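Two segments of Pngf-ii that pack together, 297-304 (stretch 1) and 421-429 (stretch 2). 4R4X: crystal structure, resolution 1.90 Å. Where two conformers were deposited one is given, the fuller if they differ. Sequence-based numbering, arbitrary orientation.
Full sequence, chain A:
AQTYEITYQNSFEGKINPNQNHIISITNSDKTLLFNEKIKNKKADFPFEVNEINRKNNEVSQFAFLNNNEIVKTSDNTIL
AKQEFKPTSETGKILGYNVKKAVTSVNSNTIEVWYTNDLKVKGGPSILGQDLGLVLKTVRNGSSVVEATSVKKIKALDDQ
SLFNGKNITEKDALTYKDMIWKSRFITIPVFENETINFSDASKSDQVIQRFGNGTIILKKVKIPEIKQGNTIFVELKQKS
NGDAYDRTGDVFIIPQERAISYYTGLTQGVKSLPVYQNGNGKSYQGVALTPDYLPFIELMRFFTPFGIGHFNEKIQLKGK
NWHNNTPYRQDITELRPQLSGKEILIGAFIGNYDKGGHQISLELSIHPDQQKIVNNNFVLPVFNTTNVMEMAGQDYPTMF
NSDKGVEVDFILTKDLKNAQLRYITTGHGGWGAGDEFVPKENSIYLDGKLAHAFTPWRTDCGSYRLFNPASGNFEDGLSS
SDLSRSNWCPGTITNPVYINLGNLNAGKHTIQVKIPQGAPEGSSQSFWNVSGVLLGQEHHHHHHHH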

# COMPACT_ATOMS: atom_id res chain seq x y z
N ILE A 297 -9.82 13.60 8.96
CA ILE A 297 -8.63 13.53 8.12
C ILE A 297 -8.91 12.65 6.92
O ILE A 297 -9.36 11.48 7.08
CB ILE A 297 -7.44 13.01 8.92
CG1 ILE A 297 -7.03 14.08 9.94
CG2 ILE A 297 -6.23 12.61 8.06
CD1 ILE A 297 -5.97 13.62 10.88
N GLU A 298 -8.62 13.19 5.74
CA GLU A 298 -8.66 12.42 4.48
C GLU A 298 -7.38 11.61 4.30
O GLU A 298 -6.30 12.19 4.08
CB GLU A 298 -8.79 13.36 3.28
CG GLU A 298 -9.98 14.25 3.34
CD GLU A 298 -10.09 15.19 2.16
OE1 GLU A 298 -9.09 15.85 1.80
OE2 GLU A 298 -11.20 15.29 1.61
N LEU A 299 -7.46 10.29 4.43
CA LEU A 299 -6.28 9.47 4.08
C LEU A 299 -5.99 9.56 2.58
O LEU A 299 -4.83 9.65 2.19
CB LEU A 299 -6.49 8.00 4.44
CG LEU A 299 -6.74 7.65 5.90
CD1 LEU A 299 -6.65 6.12 6.07
CD2 LEU A 299 -5.71 8.35 6.81
N MSE A 300 -7.04 9.55 1.77
CA MSE A 300 -6.93 9.48 0.29
C MSE A 300 -8.17 10.10 -0.29
O MSE A 300 -9.27 9.67 0.02
CB MSE A 300 -6.84 8.02 -0.19
CG MSE A 300 -6.86 7.86 -1.72
SE MSE A 300 -7.65 6.13 -2.29
CE MSE A 300 -6.87 4.94 -0.94
N ARG A 301 -8.01 11.13 -1.13
CA ARG A 301 -9.09 11.71 -1.89
C ARG A 301 -9.00 11.12 -3.29
O ARG A 301 -7.92 11.13 -3.91
CB ARG A 301 -8.98 13.25 -1.94
CG ARG A 301 -9.92 13.95 -2.91
CD ARG A 301 -11.09 14.69 -2.29
NE ARG A 301 -10.72 15.60 -1.21
CZ ARG A 301 -10.39 16.90 -1.31
NH1 ARG A 301 -10.35 17.53 -2.47
NH2 ARG A 301 -10.05 17.56 -0.20
N PHE A 302 -10.12 10.56 -3.77
CA PHE A 302 -10.15 9.89 -5.06
C PHE A 302 -11.45 10.20 -5.78
O PHE A 302 -12.44 10.65 -5.17
CB PHE A 302 -9.94 8.36 -4.94
CG PHE A 302 -11.07 7.63 -4.25
CD1 PHE A 302 -11.14 7.57 -2.86
CD2 PHE A 302 -12.05 6.97 -5.00
CE1 PHE A 302 -12.19 6.90 -2.22
CE2 PHE A 302 -13.10 6.30 -4.37
CZ PHE A 302 -13.17 6.26 -2.98
N PHE A 303 -11.45 9.97 -7.09
CA PHE A 303 -12.65 10.17 -7.87
C PHE A 303 -12.93 8.91 -8.63
O PHE A 303 -12.03 8.37 -9.26
CB PHE A 303 -12.48 11.38 -8.76
CG PHE A 303 -12.41 12.65 -7.97
CD1 PHE A 303 -11.22 13.04 -7.39
CD2 PHE A 303 -13.57 13.34 -7.67
CE1 PHE A 303 -11.16 14.15 -6.56
CE2 PHE A 303 -13.52 14.48 -6.87
CZ PHE A 303 -12.31 14.87 -6.29
N THR A 304 -14.17 8.42 -8.57
CA THR A 304 -14.53 7.22 -9.36
C THR A 304 -14.55 7.55 -10.84
O THR A 304 -14.82 8.69 -11.25
CB THR A 304 -15.87 6.57 -8.97
OG1 THR A 304 -16.97 7.36 -9.44
CG2 THR A 304 -15.99 6.34 -7.49
N LEU A 421 2.00 22.14 5.76
CA LEU A 421 0.59 21.92 5.61
C LEU A 421 0.39 20.88 4.53
O LEU A 421 0.76 21.11 3.37
CB LEU A 421 -0.15 23.21 5.24
CG LEU A 421 -1.68 23.08 5.18
CD1 LEU A 421 -2.26 22.80 6.56
CD2 LEU A 421 -2.33 24.33 4.61
N ARG A 422 -0.15 19.73 4.92
CA ARG A 422 -0.58 18.70 3.98
C ARG A 422 -1.92 19.15 3.47
O ARG A 422 -2.89 19.21 4.23
CB ARG A 422 -0.71 17.35 4.68
CG ARG A 422 -1.19 16.18 3.81
CD ARG A 422 -1.36 14.96 4.69
NE ARG A 422 -1.83 13.75 4.00
CZ ARG A 422 -3.09 13.36 3.89
NH1 ARG A 422 -3.36 12.22 3.28
NH2 ARG A 422 -4.09 14.09 4.37
N TYR A 423 -1.97 19.48 2.18
CA TYR A 423 -3.09 20.21 1.61
C TYR A 423 -3.63 19.48 0.39
O TYR A 423 -2.89 19.24 -0.58
CB TYR A 423 -2.64 21.61 1.21
CG TYR A 423 -3.70 22.52 0.63
CD1 TYR A 423 -4.73 23.01 1.42
CD2 TYR A 423 -3.65 22.93 -0.70
CE1 TYR A 423 -5.70 23.86 0.90
CE2 TYR A 423 -4.58 23.81 -1.22
CZ TYR A 423 -5.61 24.27 -0.42
OH TYR A 423 -6.58 25.11 -0.92
N ILE A 424 -4.89 19.07 0.49
CA ILE A 424 -5.60 18.41 -0.61
C ILE A 424 -6.68 19.34 -1.11
O ILE A 424 -7.56 19.73 -0.36
CB ILE A 424 -6.24 17.08 -0.16
CG1 ILE A 424 -5.18 16.19 0.47
CG2 ILE A 424 -6.88 16.35 -1.35
CD1 ILE A 424 -5.72 14.89 1.06
N THR A 425 -6.62 19.68 -2.39
CA THR A 425 -7.60 20.59 -2.97
C THR A 425 -8.14 20.09 -4.30
O THR A 425 -7.36 19.65 -5.16
CB THR A 425 -7.04 22.02 -3.16
OG1 THR A 425 -8.05 22.85 -3.75
CG2 THR A 425 -5.76 22.04 -4.05
N THR A 426 -9.47 20.18 -4.44
CA THR A 426 -10.14 19.99 -5.73
C THR A 426 -11.26 21.01 -5.92
O THR A 426 -11.96 21.38 -4.97
CB THR A 426 -10.68 18.56 -5.92
OG1 THR A 426 -11.63 18.22 -4.90
CG2 THR A 426 -9.54 17.57 -5.90
N GLY A 427 -11.40 21.45 -7.16
CA GLY A 427 -12.35 22.44 -7.56
C GLY A 427 -13.50 21.77 -8.28
O GLY A 427 -13.31 20.79 -9.03
N HIS A 428 -14.70 22.28 -8.02
CA HIS A 428 -15.96 21.69 -8.54
C HIS A 428 -16.93 22.74 -9.03
O HIS A 428 -16.82 23.93 -8.70
CB HIS A 428 -16.61 20.85 -7.44
CG HIS A 428 -15.71 19.78 -6.93
ND1 HIS A 428 -15.62 18.55 -7.52
CD2 HIS A 428 -14.76 19.81 -5.96
CE1 HIS A 428 -14.69 17.84 -6.91
NE2 HIS A 428 -14.15 18.58 -5.97
N GLY A 429 -17.92 22.30 -9.82
CA GLY A 429 -18.81 23.18 -10.59
C GLY A 429 -18.79 22.66 -12.00
O GLY A 429 -17.92 23.01 -12.77

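Buried arginines at the contact of two strands have to find acceptors for several N-H groups at once, and this pair of segments from Pngf-ii illustrates how main-chain carbonyls and neighbouring side chains supply them. The strand axes of 300-303 and 421-428 run roughly parallel, 19° apart, with a closest approach of 9.0 Å. That spacing is too wide for the backbones to pair as neighbours in a sheet, so side chains make the connection.

Of the hydrogen bonds across the two stretches, the two not weak both come from Arg422. Its extended side chain reaches the corner at Leu299, where Arg422 NH2 and Arg422 NH1 both donate to Glu298 O, at 2.9 and 3.0 Å respectively. A weak bond from Arg422 NH1 to Leu299 O, 3.2 Å long, adds a second carbonyl. Both oxygens lie near the guanidinium plane, at its edge, where the N-H groups point.

Arg301 sends its side chain the other way, from stretch 1 to stretch 2. Its bonds there are weak: Arg301 NH1 to Thr426 OG1 at 2.8 Å, with an angle of only 116°, and Arg301 NH2 to Ile424 O at 3.3 Å. Within its own stretch it is held more firmly, since Arg301 NH2 meets Glu298 OE1 at 2.8 Å in a salt bridge and Arg301 NE donates to Glu298 OE2 at 2.9 Å. Thr426 OG1 also shares a hydrogen bond with His428 NE2, 2.8 Å away, extending the polar chain along stretch 2.

The remaining contacts are packing ones. Ile424 CG2 sits over one face of the Arg301 guanidinium, 3.6 Å from Arg301 CZ, leaving the edge free for polar partners. Farther along, Phe303 and His428 meet rim to rim, with Phe303 CE2 3.6 Å from His428 CE1 and the planes inclined at 33°; neither ring covers the other's face.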